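Local coordinates for pantothenate synthetase (Francisella tularensis subsp. tularensis, PDB 3N8H), which probably catalyses the ATP-dependent condensation of (R)-pantoate with beta-alanine to pantothenate, by way of a pantoyl-adenylate intermediate, at residues 71-76 and 188-193; 227-232 and 245-250; 108-113 and 127-132; 56-61 and 95-100. All blocks are in the same frame, centred on the assembly; numbering follows the deposited sequence.

Overall arrangement
Contacts 1 and 3 reach the same bound proline, through Arg190 and His127; contact 4 lies beside them at the end of strand 52-57 of the parallel six-stranded Rossmann-like sheet, and contact 2 belongs to the C-terminal antiparallel sheet. Along the chain contacts 4 and 1 cross, their segments alternating, contact 3 is nested inside contact 1, and contact 2 comes last. Contact 4 ties strand 52-57 to helix 97-100; its centre is about 16 Å from that of contact 1, met through Val59 and Tyr73. Contact 3 sets strand 107-111 against helix 127-142 and reaches the second subunit; Asn60 ND2 of contact 4 makes a weak hydrogen bond to its Gly130 O. Contact 2 touches contact 1 through Val250.

Contact 1: residues 71-76 and 188-193; sequences QTYPNQ and SSRNKN. With PRO (proline), chain C.
The 3-10 turn 189-193, part of a loop predicted to bind ATP that precedes helix 196-210, packs against the chain leaving helix 67-72. Asn193 ND2 donates a hydrogen bond to Thr72 O (3.2 Å). The N-H points almost straight at the oxygen (162°), yet the donor stands above the carbonyl plane. Thr72 OG1 is turned to Asn68 O instead.

Pro74 packs with CG against the backbone carbonyl of Ser189 (CG to Ser189 O 3.3 Å) and with CB toward Lys192 CD. The Tyr73 ring, its CG anti to the backbone N (chi1 -165°), brings CE1 over the centre of the Arg190 guanidinium face, 3.8 Å from CZ. The two planes stand 75° apart, so the ring presents its edge to the flat cation.

Arg190 is extended from CG to NE, which carries the guanidinium to the bound proline. NH1 and NH2 both donate to one proline oxygen, and NH2 also forms a salt bridge with Asp69, so charge and tyrosine together fix its rotation. The Ser189 side chain lies about 3 Å, nearest atoms, from that of His39, the predicted proton donor. Its OG sits between Ala34 O and a bridging water, and its one proton can serve only one of them at a time. That water is 2.9 Å from Ser189 OG and accepts from Tyr73 OH at 2.5 Å.

Contact 2: residues 227-232 and 245-250; sequences TGAKLQ and FYIGKV
The Tyr246 ring turns an edge to Gln232: NE2 lies in the ring plane, 3.5 Å from Tyr246 CE2, and the amide plane stands 86° to the ring. The bend of Gln232 at chi2 (-102°) lays CG and CD along the same edge, while its OE1 takes a hydrogen bond from Arg251. Farther round this ring, Lys249 C and Val250 N also sit at its edge, in the ring plane. The Phe245 ring has Ile247 CG1 at its edge, and Ala229 CB approaches it obliquely. With CG in the crowded position between backbone N and carbonyl carbon (chi1 56°), the ring leads away from the partner strand, toward Ile205 and Leu252.

Leu231 reaches back with CG anti to its backbone N, and its CD2 meets Phe245 CB at 4.1 Å. Ala229 CB touches Ile247 CG1 at 4.0 Å on the side covered by helix 196-210.

Lys230 and Tyr246 form a hydrogen-bonded antiparallel pair. Lys230 N donates to Tyr246 O at 2.8 Å, in the carbonyl plane, and Tyr246 N returns a bond of 2.9 Å to Lys230 O. Leu231 and Phe245 are the adjoining non-hydrogen-bonded pair. Past the last pair, a water donates to Gly228 O and accepts from Gly248 N, extending the link between the segments. Gly248 has positive phi in the type II' turn from Ile247 to Val250, which leads into strand 250-257. The whole is the open end of the hairpin 230-247 in a three-stranded antiparallel sheet.

Contact 3: residues 108-113 and 127-132; sequences RIEPKL and HFSGML. With PRO (proline), chain C.
Packing is tight where the first turn of helix 127-142 meets strand 107-111. Ser129, with OG anti to its backbone N (chi1 173°), donates to Ile109 O at 2.8 Å; the donor stands above the carbonyl plane. A weaker CA-H...O contact from Ser129 CA to the same Ile109 O (3.3 Å) supplements it. One turn on along the helix, Leu132 CB lies 3.7 Å from Ile109 CG2, the two side chains crossing at about a right angle. Pro111 extends this apolar patch: its CG sits 3.9 Å from Leu132 CD1 and 4.1 Å from Phe128 CB.

The other flank is looser and more polar. Glu110 points its CB away from the helix, but the bend at chi2 (71°) brings OE2 back to 3.7 Å from Ser129 CB. Arg108 lends just its CB, near Ser129 OG, while its NE bonds to Asn105 O.

On a different side of the helix, His127 ND1 bonds to Gln63 O, and the ring sets its CE1 edge 3.5 Å from CB of the bound proline. Residues 108-111 pair antiparallel with a strand of the second subunit, so the helix whose His127 lines the proline-occupied pocket, probably the substrate site, is seated on the intersubunit sheet of the homodimer.

Contact 4: residues 56-61 and 95-100; sequences SIFVNP and PSEKDI
At the C-terminal end of strand 52-57 in the parallel Rossmann-like sheet, the chain running on toward Gln63, predicted to bind both substrates, packs against the capped start of helix 97-100. Phe58 carries the contact. Its CG is anti to the backbone N (chi1 180°), which sends the ring straight at the helix, tip to tip with Ile100. Ile100 CG1 sits over one face in a CH-pi contact, 4.0 Å from the ring centroid and 15° off the normal. The ring edge meets the first turn, with CE2 3.7 Å from Glu97 N, while CD2 approaches Pro95 O at 3.4 Å. Pro95 CD lies alongside the strand end, 3.6 Å from Ile57 O, a carbonyl that also accepts from Asn94 ND2.

A second, outer patch joins Pro61 to Glu97. The glutamate chain, extended beyond CG, crosses obliquely and meets the proline ring end-on at Pro61 CG, with Glu97 CD 3.5 Å away.

No hydrogen bond crosses between the segments; the polar order is within 95-100. Ser96 N donates to Asp99 OD1 in a straight bond (179°), and Asp99 N donates back to Ser96 OG at 3.2 Å. The reciprocal pair ties down the backbone against which the Phe58 ring rests, while Val134 of helix 127-142 also touches that ring. The Ser96-Asp99 exchange is a capping box at a helix N-terminus.

Contact 1: residues 71-76 and 188-193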
# COMPACT_ATOMS: atom_id res chain seq x y z
N GLN A 71 -18.46 -9.51 -15.21
CA GLN A 71 -18.67 -10.02 -16.56
C GLN A 71 -19.49 -9.07 -17.42
O GLN A 71 -19.19 -8.86 -18.59
CB GLN A 71 -19.36 -11.38 -16.51
CG GLN A 71 -18.65 -12.45 -15.72
CD GLN A 71 -19.36 -13.79 -15.84
OE1 GLN A 71 -19.62 -14.27 -16.94
NE2 GLN A 71 -19.70 -14.39 -14.70
N THR A 72 -20.53 -8.49 -16.83
CA THR A 72 -21.44 -7.61 -17.55
C THR A 72 -21.06 -6.14 -17.49
O THR A 72 -21.74 -5.31 -18.08
CB THR A 72 -22.87 -7.74 -16.98
OG1 THR A 72 -22.86 -7.42 -15.57
CG2 THR A 72 -23.42 -9.17 -17.19
N TYR A 73 -19.99 -5.78 -16.77
CA TYR A 73 -19.69 -4.36 -16.61
C TYR A 73 -19.57 -3.68 -17.98
O TYR A 73 -18.97 -4.24 -18.90
CB TYR A 73 -18.40 -4.14 -15.80
CG TYR A 73 -18.32 -2.70 -15.35
CD1 TYR A 73 -19.06 -2.26 -14.26
CD2 TYR A 73 -17.57 -1.77 -16.06
CE1 TYR A 73 -19.02 -0.93 -13.85
CE2 TYR A 73 -17.52 -0.43 -15.66
CZ TYR A 73 -18.25 -0.02 -14.56
OH TYR A 73 -18.19 1.30 -14.15
N PRO A 74 -20.17 -2.49 -18.13
CA PRO A 74 -20.24 -1.98 -19.52
C PRO A 74 -18.88 -1.72 -20.15
O PRO A 74 -17.94 -1.20 -19.52
CB PRO A 74 -21.04 -0.68 -19.38
CG PRO A 74 -21.91 -0.92 -18.18
CD PRO A 74 -21.07 -1.77 -17.22
N ASN A 75 -18.78 -2.06 -21.43
CA ASN A 75 -17.55 -1.92 -22.17
C ASN A 75 -17.82 -1.23 -23.51
O ASN A 75 -18.66 -1.70 -24.27
CB ASN A 75 -16.93 -3.30 -22.40
CG ASN A 75 -15.71 -3.25 -23.27
OD1 ASN A 75 -14.58 -3.23 -22.78
ND2 ASN A 75 -15.94 -3.22 -24.58
N GLN A 76 -17.14 -0.11 -23.78
CA GLN A 76 -17.33 0.68 -25.01
C GLN A 76 -16.13 1.61 -25.28
O GLN A 76 -16.26 2.85 -25.29
CB GLN A 76 -18.62 1.50 -24.90
CG GLN A 76 -18.75 2.21 -23.57
CD GLN A 76 -19.88 3.22 -23.54
OE1 GLN A 76 -19.65 4.43 -23.48
NE2 GLN A 76 -21.11 2.73 -23.56
N SER A 188 -24.65 6.85 -13.83
CA SER A 188 -23.75 5.75 -13.48
C SER A 188 -23.56 4.82 -14.69
O SER A 188 -24.51 4.63 -15.45
CB SER A 188 -24.35 4.95 -12.33
OG SER A 188 -23.34 4.28 -11.60
N SER A 189 -22.37 4.25 -14.85
CA SER A 189 -22.08 3.37 -15.99
C SER A 189 -23.00 2.15 -16.02
O SER A 189 -23.46 1.74 -17.09
CB SER A 189 -20.61 2.94 -16.02
OG SER A 189 -19.76 4.07 -16.18
N ARG A 190 -23.25 1.57 -14.85
CA ARG A 190 -24.12 0.40 -14.76
C ARG A 190 -25.55 0.71 -15.24
O ARG A 190 -26.31 -0.22 -15.59
CB ARG A 190 -24.12 -0.18 -13.33
CG ARG A 190 -22.88 -1.02 -13.00
CD ARG A 190 -22.98 -1.59 -11.56
NE ARG A 190 -21.74 -2.24 -11.12
CZ ARG A 190 -20.72 -1.60 -10.55
NH1 ARG A 190 -20.79 -0.29 -10.36
NH2 ARG A 190 -19.63 -2.25 -10.18
N ASN A 191 -25.92 1.99 -15.25
CA ASN A 191 -27.22 2.40 -15.78
C ASN A 191 -27.41 1.89 -17.22
O ASN A 191 -28.55 1.72 -17.68
CB ASN A 191 -27.38 3.94 -15.81
CG ASN A 191 -27.62 4.56 -14.44
OD1 ASN A 191 -27.51 3.90 -13.40
ND2 ASN A 191 -27.94 5.85 -14.43
N LYS A 192 -26.30 1.70 -17.94
CA LYS A 192 -26.40 1.27 -19.35
C LYS A 192 -26.94 -0.16 -19.43
O LYS A 192 -27.36 -0.60 -20.49
CB LYS A 192 -25.06 1.40 -20.08
CG LYS A 192 -24.58 2.85 -20.23
CD LYS A 192 -23.07 2.97 -20.13
CE LYS A 192 -22.66 4.39 -19.75
NZ LYS A 192 -21.76 4.97 -20.76
N ASN A 193 -26.93 -0.85 -18.30
CA ASN A 193 -27.43 -2.22 -18.23
C ASN A 193 -28.91 -2.28 -17.89
O ASN A 193 -29.52 -3.35 -17.92
CB ASN A 193 -26.61 -3.05 -17.23
CG ASN A 193 -25.25 -3.44 -17.79
OD1 ASN A 193 -25.01 -3.34 -19.01
ND2 ASN A 193 -24.34 -3.87 -16.92
N PRO C . -17.41 2.52 -9.24
CA PRO C . -16.47 1.55 -8.69
C PRO C . -17.06 0.14 -8.75
O PRO C . -18.25 -0.00 -9.07
CB PRO C . -16.31 2.00 -7.24
CG PRO C . -16.52 3.48 -7.30
CD PRO C . -17.55 3.71 -8.38
O HOH W 1 -17.11 3.30 -15.29

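Contact 2: residues 227-232 and 245-250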
# COMPACT_ATOMS: atom_id res chain seq x y z
N THR A 227 -41.70 -0.62 -5.85
CA THR A 227 -41.53 -0.25 -7.25
C THR A 227 -41.01 -1.44 -8.03
O THR A 227 -40.99 -1.43 -9.26
CB THR A 227 -40.51 0.88 -7.43
OG1 THR A 227 -39.19 0.38 -7.15
CG2 THR A 227 -40.83 2.06 -6.48
N GLY A 228 -40.55 -2.46 -7.31
CA GLY A 228 -39.91 -3.61 -7.95
C GLY A 228 -38.41 -3.63 -7.79
O GLY A 228 -37.77 -4.64 -8.07
N ALA A 229 -37.84 -2.51 -7.36
CA ALA A 229 -36.44 -2.48 -6.96
C ALA A 229 -36.26 -3.27 -5.65
O ALA A 229 -37.23 -3.51 -4.94
CB ALA A 229 -36.00 -1.04 -6.77
N LYS A 230 -35.02 -3.67 -5.33
CA LYS A 230 -34.72 -4.28 -4.02
C LYS A 230 -33.69 -3.47 -3.27
O LYS A 230 -32.52 -3.40 -3.65
CB LYS A 230 -34.27 -5.74 -4.12
CG LYS A 230 -35.45 -6.72 -4.20
CD LYS A 230 -35.09 -8.01 -4.94
CE LYS A 230 -36.31 -8.93 -5.04
NZ LYS A 230 -36.46 -9.55 -6.39
N LEU A 231 -34.14 -2.85 -2.19
CA LEU A 231 -33.28 -1.99 -1.41
C LEU A 231 -32.22 -2.84 -0.69
O LEU A 231 -32.54 -3.85 -0.07
CB LEU A 231 -34.16 -1.18 -0.45
CG LEU A 231 -33.67 0.10 0.24
CD1 LEU A 231 -32.71 -0.24 1.35
CD2 LEU A 231 -33.06 1.10 -0.74
N GLN A 232 -30.95 -2.47 -0.84
CA GLN A 232 -29.86 -3.08 -0.07
C GLN A 232 -29.74 -2.45 1.31
O GLN A 232 -29.74 -3.15 2.34
CB GLN A 232 -28.53 -2.92 -0.83
CG GLN A 232 -28.43 -3.73 -2.10
CD GLN A 232 -27.59 -4.99 -1.93
OE1 GLN A 232 -26.36 -4.94 -1.91
NE2 GLN A 232 -28.27 -6.15 -1.83
N PHE A 245 -29.36 -0.00 -3.99
CA PHE A 245 -30.48 -0.89 -4.34
C PHE A 245 -30.17 -1.60 -5.64
O PHE A 245 -29.32 -1.15 -6.41
CB PHE A 245 -31.77 -0.09 -4.49
CG PHE A 245 -31.67 1.02 -5.50
CD1 PHE A 245 -32.02 0.80 -6.83
CD2 PHE A 245 -31.22 2.29 -5.12
CE1 PHE A 245 -31.92 1.82 -7.77
CE2 PHE A 245 -31.12 3.32 -6.06
CZ PHE A 245 -31.47 3.08 -7.39
N TYR A 246 -30.87 -2.71 -5.88
CA TYR A 246 -30.78 -3.42 -7.14
C TYR A 246 -32.05 -3.15 -7.93
O TYR A 246 -33.14 -3.06 -7.36
CB TYR A 246 -30.68 -4.94 -6.91
CG TYR A 246 -29.29 -5.49 -6.70
CD1 TYR A 246 -28.48 -5.82 -7.78
CD2 TYR A 246 -28.78 -5.68 -5.42
CE1 TYR A 246 -27.21 -6.33 -7.59
CE2 TYR A 246 -27.49 -6.17 -5.21
CZ TYR A 246 -26.72 -6.50 -6.30
OH TYR A 246 -25.45 -6.99 -6.11
N ILE A 247 -31.92 -3.00 -9.25
CA ILE A 247 -33.07 -3.17 -10.14
C ILE A 247 -32.65 -4.29 -11.09
O ILE A 247 -31.65 -4.16 -11.82
CB ILE A 247 -33.48 -1.89 -10.92
CG1 ILE A 247 -33.69 -0.72 -9.96
CG2 ILE A 247 -34.76 -2.13 -11.73
CD1 ILE A 247 -33.96 0.59 -10.65
N GLY A 248 -33.37 -5.41 -11.04
CA GLY A 248 -32.88 -6.62 -11.68
C GLY A 248 -31.50 -6.96 -11.12
O GLY A 248 -31.33 -7.09 -9.90
N LYS A 249 -30.52 -7.09 -12.01
CA LYS A 249 -29.15 -7.43 -11.61
C LYS A 249 -28.24 -6.22 -11.51
O LYS A 249 -27.02 -6.36 -11.33
CB LYS A 249 -28.52 -8.43 -12.59
CG LYS A 249 -28.89 -9.88 -12.36
CD LYS A 249 -30.08 -10.31 -13.19
CE LYS A 249 -30.38 -11.79 -12.98
NZ LYS A 249 -31.44 -12.31 -13.89
N VAL A 250 -28.83 -5.04 -11.63
CA VAL A 250 -28.05 -3.81 -11.68
C VAL A 250 -28.03 -3.16 -10.31
O VAL A 250 -29.07 -2.82 -9.77
CB VAL A 250 -28.61 -2.79 -12.74
CG1 VAL A 250 -27.78 -1.49 -12.76
CG2 VAL A 250 -28.63 -3.43 -14.11
O HOH W 2 -35.22 -5.82 -8.85

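Contact 3: residues 108-113 and 127-132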
# COMPACT_ATOMS: atom_id res chain seq x y z
N ARG A 108 -1.79 -6.10 -1.10
CA ARG A 108 -3.04 -5.38 -1.13
C ARG A 108 -3.10 -4.37 -0.01
O ARG A 108 -2.59 -4.63 1.09
CB ARG A 108 -4.22 -6.36 -0.95
CG ARG A 108 -4.33 -7.39 -2.04
CD ARG A 108 -4.99 -8.62 -1.51
NE ARG A 108 -4.73 -9.77 -2.35
CZ ARG A 108 -5.54 -10.81 -2.44
NH1 ARG A 108 -6.67 -10.82 -1.74
NH2 ARG A 108 -5.24 -11.83 -3.24
N ILE A 109 -3.74 -3.25 -0.28
CA ILE A 109 -4.06 -2.29 0.76
C ILE A 109 -5.33 -2.76 1.45
O ILE A 109 -6.35 -2.99 0.79
CB ILE A 109 -4.30 -0.88 0.19
CG1 ILE A 109 -2.98 -0.30 -0.34
CG2 ILE A 109 -4.85 0.02 1.26
CD1 ILE A 109 -1.99 0.01 0.75
N GLU A 110 -5.26 -2.92 2.76
CA GLU A 110 -6.37 -3.43 3.57
C GLU A 110 -6.82 -2.32 4.50
O GLU A 110 -6.03 -1.84 5.30
CB GLU A 110 -5.86 -4.60 4.42
CG GLU A 110 -6.89 -5.62 4.82
CD GLU A 110 -7.35 -6.47 3.65
OE1 GLU A 110 -6.56 -7.30 3.15
OE2 GLU A 110 -8.52 -6.30 3.24
N PRO A 111 -8.09 -1.90 4.40
CA PRO A 111 -8.51 -0.83 5.27
C PRO A 111 -9.03 -1.37 6.61
O PRO A 111 -9.95 -2.18 6.66
CB PRO A 111 -9.66 -0.17 4.49
CG PRO A 111 -10.06 -1.17 3.39
CD PRO A 111 -9.18 -2.39 3.54
N LYS A 112 -8.45 -0.92 7.70
CA LYS A 112 -8.97 -1.30 9.03
C LYS A 112 -9.45 -0.05 9.74
O LYS A 112 -8.69 0.59 10.49
CB LYS A 112 -7.91 -2.04 9.84
CG LYS A 112 -7.65 -3.45 9.34
CD LYS A 112 -8.97 -4.19 9.15
CE LYS A 112 -8.76 -5.53 8.48
NZ LYS A 112 -7.85 -6.38 9.29
N LEU A 113 -10.69 0.34 9.45
CA LEU A 113 -11.31 1.50 10.08
C LEU A 113 -12.81 1.52 9.85
O LEU A 113 -13.32 0.85 8.96
CB LEU A 113 -10.67 2.81 9.62
CG LEU A 113 -10.12 3.11 8.21
CD1 LEU A 113 -10.56 2.17 7.09
CD2 LEU A 113 -10.38 4.56 7.83
N HIS A 127 -14.36 -5.11 -1.70
CA HIS A 127 -14.36 -4.05 -2.71
C HIS A 127 -13.35 -2.92 -2.38
O HIS A 127 -12.60 -2.50 -3.25
CB HIS A 127 -15.76 -3.45 -2.87
CG HIS A 127 -15.79 -2.17 -3.65
ND1 HIS A 127 -15.56 -2.11 -5.01
CD2 HIS A 127 -16.00 -0.88 -3.26
CE1 HIS A 127 -15.63 -0.86 -5.42
NE2 HIS A 127 -15.89 -0.09 -4.38
N PHE A 128 -13.34 -2.44 -1.14
CA PHE A 128 -12.54 -1.25 -0.80
C PHE A 128 -11.05 -1.57 -0.84
O PHE A 128 -10.22 -0.70 -1.16
CB PHE A 128 -12.94 -0.66 0.58
CG PHE A 128 -14.19 0.22 0.54
CD1 PHE A 128 -14.51 0.95 -0.60
CD2 PHE A 128 -15.02 0.33 1.66
CE1 PHE A 128 -15.64 1.77 -0.65
CE2 PHE A 128 -16.14 1.14 1.62
CZ PHE A 128 -16.46 1.86 0.46
N SER A 129 -10.71 -2.83 -0.55
CA SER A 129 -9.32 -3.27 -0.62
C SER A 129 -8.86 -3.21 -2.08
O SER A 129 -7.79 -2.69 -2.38
CB SER A 129 -9.14 -4.67 -0.03
OG SER A 129 -7.83 -5.17 -0.25
N GLY A 130 -9.69 -3.72 -2.99
CA GLY A 130 -9.37 -3.68 -4.41
C GLY A 130 -9.17 -2.27 -4.95
O GLY A 130 -8.24 -2.01 -5.72
N MSE A 131 -10.08 -1.38 -4.55
CA MSE A 131 -10.16 0.00 -5.00
C MSE A 131 -8.92 0.79 -4.54
O MSE A 131 -8.26 1.47 -5.33
CB MSE A 131 -11.42 0.63 -4.38
CG MSE A 131 -11.73 2.04 -4.77
SE MSE A 131 -10.70 3.34 -3.72
CE MSE A 131 -11.74 3.13 -2.03
N LEU A 132 -8.62 0.68 -3.26
CA LEU A 132 -7.46 1.35 -2.67
C LEU A 132 -6.12 0.89 -3.26
O LEU A 132 -5.20 1.69 -3.44
CB LEU A 132 -7.45 1.12 -1.15
CG LEU A 132 -8.53 1.93 -0.43
CD1 LEU A 132 -8.62 1.53 1.05
CD2 LEU A 132 -8.24 3.45 -0.59
N PRO C . -17.41 2.52 -9.24
CA PRO C . -16.47 1.55 -8.69
C PRO C . -17.06 0.14 -8.75
O PRO C . -18.25 -0.00 -9.07
CB PRO C . -16.31 2.00 -7.24
CG PRO C . -16.52 3.48 -7.30
CD PRO C . -17.55 3.71 -8.38

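Contact 4: residues 56-61 and 95-100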
# COMPACT_ATOMS: atom_id res chain seq x y z
N SER A 56 -7.73 7.88 -16.88
CA SER A 56 -7.49 6.45 -16.99
C SER A 56 -8.82 5.73 -17.23
O SER A 56 -9.88 6.21 -16.83
CB SER A 56 -6.73 5.86 -15.77
OG SER A 56 -7.43 6.01 -14.52
N ILE A 57 -8.75 4.62 -17.94
CA ILE A 57 -9.86 3.70 -18.08
C ILE A 57 -9.29 2.32 -17.82
O ILE A 57 -8.41 1.83 -18.55
CB ILE A 57 -10.48 3.74 -19.48
CG1 ILE A 57 -11.21 5.07 -19.69
CG2 ILE A 57 -11.44 2.55 -19.70
CD1 ILE A 57 -11.76 5.23 -21.11
N PHE A 58 -9.77 1.72 -16.73
CA PHE A 58 -9.29 0.43 -16.30
C PHE A 58 -10.36 -0.18 -15.41
O PHE A 58 -10.63 0.33 -14.31
CB PHE A 58 -7.95 0.53 -15.54
CG PHE A 58 -7.41 -0.82 -15.05
CD1 PHE A 58 -7.27 -1.09 -13.68
CD2 PHE A 58 -7.06 -1.82 -15.97
CE1 PHE A 58 -6.79 -2.33 -13.23
CE2 PHE A 58 -6.59 -3.06 -15.53
CZ PHE A 58 -6.44 -3.32 -14.16
N VAL A 59 -11.00 -1.23 -15.93
CA VAL A 59 -11.95 -1.99 -15.16
C VAL A 59 -11.18 -2.93 -14.23
O VAL A 59 -10.75 -4.03 -14.62
CB VAL A 59 -12.92 -2.81 -16.04
CG1 VAL A 59 -14.01 -3.39 -15.16
CG2 VAL A 59 -13.56 -1.94 -17.16
N ASN A 60 -11.02 -2.49 -13.00
CA ASN A 60 -10.21 -3.20 -12.02
C ASN A 60 -10.89 -4.44 -11.44
O ASN A 60 -11.82 -4.31 -10.64
CB ASN A 60 -9.81 -2.23 -10.89
CG ASN A 60 -9.03 -2.91 -9.81
OD1 ASN A 60 -8.17 -3.74 -10.09
ND2 ASN A 60 -9.32 -2.57 -8.56
N PRO A 61 -10.40 -5.64 -11.80
CA PRO A 61 -11.05 -6.88 -11.36
C PRO A 61 -11.02 -7.07 -9.85
O PRO A 61 -11.91 -7.72 -9.30
CB PRO A 61 -10.20 -8.00 -11.98
CG PRO A 61 -9.24 -7.34 -12.90
CD PRO A 61 -9.18 -5.89 -12.60
N PRO A 95 -4.58 0.79 -19.45
CA PRO A 95 -3.66 -0.34 -19.28
C PRO A 95 -4.41 -1.65 -19.20
O PRO A 95 -5.63 -1.67 -19.03
CB PRO A 95 -2.96 -0.05 -17.95
CG PRO A 95 -3.98 0.73 -17.17
CD PRO A 95 -4.90 1.43 -18.16
N SER A 96 -3.67 -2.74 -19.33
CA SER A 96 -4.20 -4.09 -19.22
C SER A 96 -4.01 -4.59 -17.79
O SER A 96 -3.24 -4.01 -17.01
CB SER A 96 -3.45 -5.02 -20.18
OG SER A 96 -2.15 -5.33 -19.67
N GLU A 97 -4.70 -5.66 -17.45
CA GLU A 97 -4.56 -6.29 -16.14
C GLU A 97 -3.09 -6.58 -15.85
O GLU A 97 -2.62 -6.35 -14.73
CB GLU A 97 -5.31 -7.61 -16.12
CG GLU A 97 -6.54 -7.62 -15.26
CD GLU A 97 -6.99 -9.04 -14.98
OE1 GLU A 97 -7.90 -9.52 -15.68
OE2 GLU A 97 -6.42 -9.67 -14.07
N LYS A 98 -2.39 -7.10 -16.84
CA LYS A 98 -1.00 -7.49 -16.67
C LYS A 98 -0.12 -6.27 -16.38
O LYS A 98 0.81 -6.35 -15.58
CB LYS A 98 -0.48 -8.21 -17.91
CG LYS A 98 -1.03 -9.60 -18.13
CD LYS A 98 -0.70 -10.11 -19.54
CE LYS A 98 0.81 -10.11 -19.81
NZ LYS A 98 1.41 -8.75 -19.89
N ASP A 99 -0.40 -5.16 -17.05
CA ASP A 99 0.34 -3.92 -16.78
C ASP A 99 0.24 -3.57 -15.28
O ASP A 99 1.22 -3.23 -14.63
CB ASP A 99 -0.23 -2.76 -17.59
CG ASP A 99 0.04 -2.90 -19.09
OD1 ASP A 99 -0.78 -2.39 -19.89
OD2 ASP A 99 1.05 -3.53 -19.45
N ILE A 100 -0.97 -3.66 -14.74
CA ILE A 100 -1.23 -3.16 -13.40
C ILE A 100 -0.87 -4.16 -12.31
O ILE A 100 -0.37 -3.79 -11.23
CB ILE A 100 -2.71 -2.68 -13.24
CG1 ILE A 100 -2.99 -1.54 -14.21
CG2 ILE A 100 -2.97 -2.21 -11.81
CD1 ILE A 100 -2.05 -0.34 -14.06